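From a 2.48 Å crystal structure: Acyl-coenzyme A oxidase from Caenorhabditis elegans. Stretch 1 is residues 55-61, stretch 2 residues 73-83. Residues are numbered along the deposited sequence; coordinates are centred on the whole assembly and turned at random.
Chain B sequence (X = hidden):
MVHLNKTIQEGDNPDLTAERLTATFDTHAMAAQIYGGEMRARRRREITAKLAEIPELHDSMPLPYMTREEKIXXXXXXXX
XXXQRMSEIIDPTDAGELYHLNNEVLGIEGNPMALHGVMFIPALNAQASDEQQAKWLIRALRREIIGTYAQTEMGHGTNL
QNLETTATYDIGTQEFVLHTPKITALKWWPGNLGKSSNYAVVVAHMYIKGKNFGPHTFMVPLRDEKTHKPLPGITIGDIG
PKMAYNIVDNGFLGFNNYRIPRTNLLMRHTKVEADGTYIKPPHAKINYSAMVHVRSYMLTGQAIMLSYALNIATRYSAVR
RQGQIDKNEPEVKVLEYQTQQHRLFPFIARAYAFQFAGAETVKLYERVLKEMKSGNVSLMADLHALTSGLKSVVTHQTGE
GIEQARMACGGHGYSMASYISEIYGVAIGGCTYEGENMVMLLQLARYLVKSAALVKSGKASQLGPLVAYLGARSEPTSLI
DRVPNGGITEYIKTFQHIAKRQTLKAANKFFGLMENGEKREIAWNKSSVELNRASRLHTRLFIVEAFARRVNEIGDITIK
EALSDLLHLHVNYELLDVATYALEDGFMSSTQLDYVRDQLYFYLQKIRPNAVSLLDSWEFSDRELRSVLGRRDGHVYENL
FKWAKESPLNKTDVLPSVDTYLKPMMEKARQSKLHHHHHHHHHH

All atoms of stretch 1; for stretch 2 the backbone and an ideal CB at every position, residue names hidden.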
# COMPACT_ATOMS: atom_id res chain seq x y z
N PRO B 55 -29.46 -13.08 13.93
CA PRO B 55 -29.17 -11.70 13.56
C PRO B 55 -28.45 -10.91 14.65
O PRO B 55 -27.80 -9.90 14.34
CB PRO B 55 -30.55 -11.11 13.26
CG PRO B 55 -31.52 -12.00 13.99
CD PRO B 55 -30.91 -13.37 13.93
N GLU B 56 -28.52 -11.35 15.92
CA GLU B 56 -27.78 -10.68 16.98
C GLU B 56 -26.27 -10.81 16.79
O GLU B 56 -25.50 -10.05 17.40
CB GLU B 56 -28.21 -11.21 18.36
CG GLU B 56 -28.60 -12.72 18.41
CD GLU B 56 -30.02 -13.02 17.89
OE1 GLU B 56 -30.75 -12.05 17.64
OE2 GLU B 56 -30.40 -14.21 17.73
N LEU B 57 -25.83 -11.74 15.95
CA LEU B 57 -24.42 -11.90 15.64
C LEU B 57 -24.02 -11.20 14.35
O LEU B 57 -22.93 -11.46 13.84
CB LEU B 57 -24.06 -13.39 15.58
CG LEU B 57 -23.95 -14.11 16.92
CD1 LEU B 57 -23.73 -15.58 16.72
CD2 LEU B 57 -22.80 -13.54 17.72
N HIS B 58 -24.88 -10.36 13.78
CA HIS B 58 -24.55 -9.64 12.55
C HIS B 58 -24.02 -8.24 12.84
O HIS B 58 -24.27 -7.66 13.91
CB HIS B 58 -25.77 -9.54 11.64
CG HIS B 58 -26.31 -10.87 11.21
ND1 HIS B 58 -27.48 -11.00 10.48
CD2 HIS B 58 -25.82 -12.13 11.35
CE1 HIS B 58 -27.69 -12.28 10.23
NE2 HIS B 58 -26.70 -12.98 10.75
N ASP B 59 -23.27 -7.70 11.88
CA ASP B 59 -22.88 -6.30 11.96
C ASP B 59 -24.14 -5.46 12.03
O ASP B 59 -25.03 -5.60 11.18
CB ASP B 59 -22.07 -5.89 10.73
CG ASP B 59 -20.78 -6.66 10.55
OD1 ASP B 59 -20.29 -7.27 11.52
OD2 ASP B 59 -20.26 -6.68 9.42
N SER B 60 -24.23 -4.58 13.04
CA SER B 60 -25.42 -3.74 13.17
C SER B 60 -25.50 -2.72 12.04
O SER B 60 -26.61 -2.33 11.65
CB SER B 60 -25.45 -3.03 14.53
OG SER B 60 -24.26 -2.27 14.75
N MET B 61 -24.37 -2.29 11.50
CA MET B 61 -24.34 -1.51 10.27
C MET B 61 -23.01 -1.77 9.57
O MET B 61 -22.12 -2.40 10.15
CB MET B 61 -24.54 -0.02 10.55
CG MET B 61 -23.63 0.54 11.60
SD MET B 61 -23.69 2.34 11.59
CE MET B 61 -25.36 2.62 10.98
N UNK B 73 -17.27 -0.77 20.71
CA UNK B 73 -18.53 -1.15 21.37
C UNK B 73 -19.21 -2.32 20.66
O UNK B 73 -19.63 -3.29 21.30
CB UNK B 73 -19.48 0.05 21.42
N UNK B 74 -19.37 -2.23 19.34
CA UNK B 74 -20.00 -3.30 18.58
C UNK B 74 -19.22 -4.60 18.72
O UNK B 74 -19.81 -5.67 18.89
CB UNK B 74 -20.12 -2.91 17.11
N UNK B 75 -17.89 -4.53 18.66
CA UNK B 75 -17.07 -5.73 18.76
C UNK B 75 -17.24 -6.39 20.13
O UNK B 75 -17.27 -7.63 20.23
CB UNK B 75 -15.60 -5.39 18.51
N UNK B 76 -17.32 -5.59 21.20
CA UNK B 76 -17.57 -6.13 22.54
C UNK B 76 -18.97 -6.72 22.65
O UNK B 76 -19.16 -7.78 23.25
CB UNK B 76 -17.38 -5.04 23.60
N UNK B 77 -19.96 -6.03 22.08
CA UNK B 77 -21.32 -6.57 22.01
C UNK B 77 -21.34 -7.98 21.44
O UNK B 77 -21.78 -8.93 22.10
CB UNK B 77 -22.21 -5.66 21.16
N UNK B 78 -20.85 -8.15 20.19
CA UNK B 78 -20.85 -9.46 19.54
C UNK B 78 -20.01 -10.47 20.29
O UNK B 78 -20.36 -11.66 20.34
CB UNK B 78 -20.34 -9.34 18.10
N UNK B 79 -18.91 -10.02 20.90
CA UNK B 79 -18.06 -10.95 21.62
C UNK B 79 -18.80 -11.60 22.79
O UNK B 79 -18.71 -12.82 22.98
CB UNK B 79 -16.81 -10.23 22.12
N UNK B 80 -19.57 -10.82 23.56
CA UNK B 80 -20.31 -11.41 24.67
C UNK B 80 -21.38 -12.37 24.18
O UNK B 80 -21.59 -13.44 24.78
CB UNK B 80 -20.95 -10.31 25.53
N UNK B 81 -22.08 -12.03 23.09
CA UNK B 81 -23.05 -12.98 22.53
C UNK B 81 -22.36 -14.27 22.10
O UNK B 81 -22.90 -15.36 22.31
CB UNK B 81 -23.79 -12.36 21.34
N UNK B 82 -21.17 -14.17 21.50
CA UNK B 82 -20.43 -15.37 21.11
C UNK B 82 -20.16 -16.29 22.29
O UNK B 82 -20.50 -17.47 22.26
CB UNK B 82 -19.11 -14.98 20.45
N UNK B 83 -19.61 -15.75 23.39
CA UNK B 83 -19.28 -16.60 24.53
C UNK B 83 -20.52 -17.31 25.06
O UNK B 83 -20.42 -18.40 25.64
CB UNK B 83 -18.63 -15.77 25.64

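Stretch 2 is helical throughout, with backbone angles close to the α-helical norm, and stretch 1 passes alongside it as a short 3-10 segment followed by a loop or turn, offering backbone carbonyls, a free amide, an acid and one leucine side chain. Position 73 has nothing of stretch 1 within 5.5 Å of its ideal CB, so this backbone sets little preference beyond a helix-compatible residue. It is M73, which makes no contact with stretch 1.

At position 74 the CA-to-CB bond points toward stretch 1, and the ideal CB lies 4.8 Å from S60 OG. The S60 amide lies farther off, so an acceptor would suit: Glu or Gln could reach the amide; Asp or Asn could meet only the hydroxyl. The residue is E74. Its OE2 accepts a hydrogen bond from S60 N at 2.9 Å. This amide bond is the firm link; the weak hydroxyl contact, S60 OG to E74 OE1 at 2.9 Å, lies beside it.

Positions 75 and 76 are out of reach, and many residues would serve; they are S75 and A76.

Position 77 also points toward stretch 1, but its ideal CB has none of its atoms within 5.5 Å. The carbonyls of E56 and H58 lie beyond, so a long donor is favoured, Arg or Lys, with Gln a possibility. R77 extends with chi1 and chi2 both t and gives a hydrogen bond from NH1 to E56 O, 3.0 Å. Both carbonyls lie at the edge of the guanidinium, near its plane, and H58 O is 3.2 Å from R77 NH2. One turn back along the helix, E74 is bound to the same group: R77 NE donates to E74 OE1 at 3.1 Å, and R77 NH2 forms a salt bridge with E74 OE2 at 2.9 Å. The two side chains are thus paired while each also contacts stretch 1.

Position 78 points sideways. Its CA lies 5.8 Å from L57 CA, and its ideal CB is 4.9 Å from L57 CD2. A medium aliphatic residue would fit, but the D59 carboxylate farther along makes a long cation attractive. K78 reaches it: NZ forms a salt bridge with D59 OD1 at 2.6 Å, and on the way its CD passes 4.0 Å from L57 O.

Position 79 points away and position 80 is out of reach, so neither is constrained by stretch 1. They are L79 and T80; T80 OG1 donates to R77 O at 2.7 Å.

Position 81 points toward stretch 1, its ideal CB 3.9 Å from L57 CD2. That favours a compact apolar residue such as Val, Ala or Ile, though Thr would also be plausible. V81, with chi1 t, packs CG1 against L57 CD2 at 3.7 Å.

Position 82 points sideways, with its ideal CB 4.8 Å from L57 CD2; Leu, Met or Ile could bend back to that methyl. L82 does so, its CD2 3.8 Å from L57 CD2, so that V81 and L82 share one leucine methyl.

Position 83 is out of reach, so many helix-compatible residues would serve; it is T83, whose OG1 donates to T80 O at 2.7 Å.

Stretch 2 73-83: MESARKLTVLT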
# COMPACT_ATOMS: atom_id res chain seq x y z
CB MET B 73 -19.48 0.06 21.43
CG MET B 73 -19.26 0.95 22.65
SD MET B 73 -19.49 0.15 24.26
CE MET B 73 -21.28 0.16 24.40
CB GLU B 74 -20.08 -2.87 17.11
CG GLU B 74 -20.54 -3.93 16.12
CD GLU B 74 -22.05 -4.11 16.17
OE1 GLU B 74 -22.71 -3.40 16.95
OE2 GLU B 74 -22.59 -4.94 15.42
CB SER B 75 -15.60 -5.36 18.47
OG SER B 75 -14.73 -6.48 18.43
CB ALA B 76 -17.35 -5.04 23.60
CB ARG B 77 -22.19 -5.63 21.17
CG ARG B 77 -23.67 -5.93 21.23
CD ARG B 77 -24.46 -5.08 20.24
NE ARG B 77 -24.18 -5.39 18.84
CZ ARG B 77 -24.60 -6.51 18.23
NH1 ARG B 77 -25.30 -7.42 18.89
NH2 ARG B 77 -24.30 -6.72 16.96
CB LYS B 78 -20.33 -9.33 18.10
CG LYS B 78 -21.22 -8.49 17.25
CD LYS B 78 -20.90 -8.63 15.78
CE LYS B 78 -19.71 -7.76 15.45
NZ LYS B 78 -19.60 -7.52 13.99
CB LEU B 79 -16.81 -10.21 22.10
CG LEU B 79 -15.58 -10.98 22.58
CD1 LEU B 79 -15.15 -12.01 21.55
CD2 LEU B 79 -14.47 -9.98 22.81
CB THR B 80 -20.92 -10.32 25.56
OG1 THR B 80 -21.81 -9.52 24.78
CG2 THR B 80 -19.87 -9.44 26.20
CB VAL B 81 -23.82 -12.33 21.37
CG1 VAL B 81 -24.82 -13.32 20.80
CG2 VAL B 81 -24.50 -11.06 21.83
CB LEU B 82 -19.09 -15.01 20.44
CG LEU B 82 -19.03 -14.70 18.94
CD1 LEU B 82 -17.55 -14.46 18.54
CD2 LEU B 82 -19.69 -15.77 18.06
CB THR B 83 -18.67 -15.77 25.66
OG1 THR B 83 -19.64 -14.81 26.08
CG2 THR B 83 -17.47 -15.00 25.20
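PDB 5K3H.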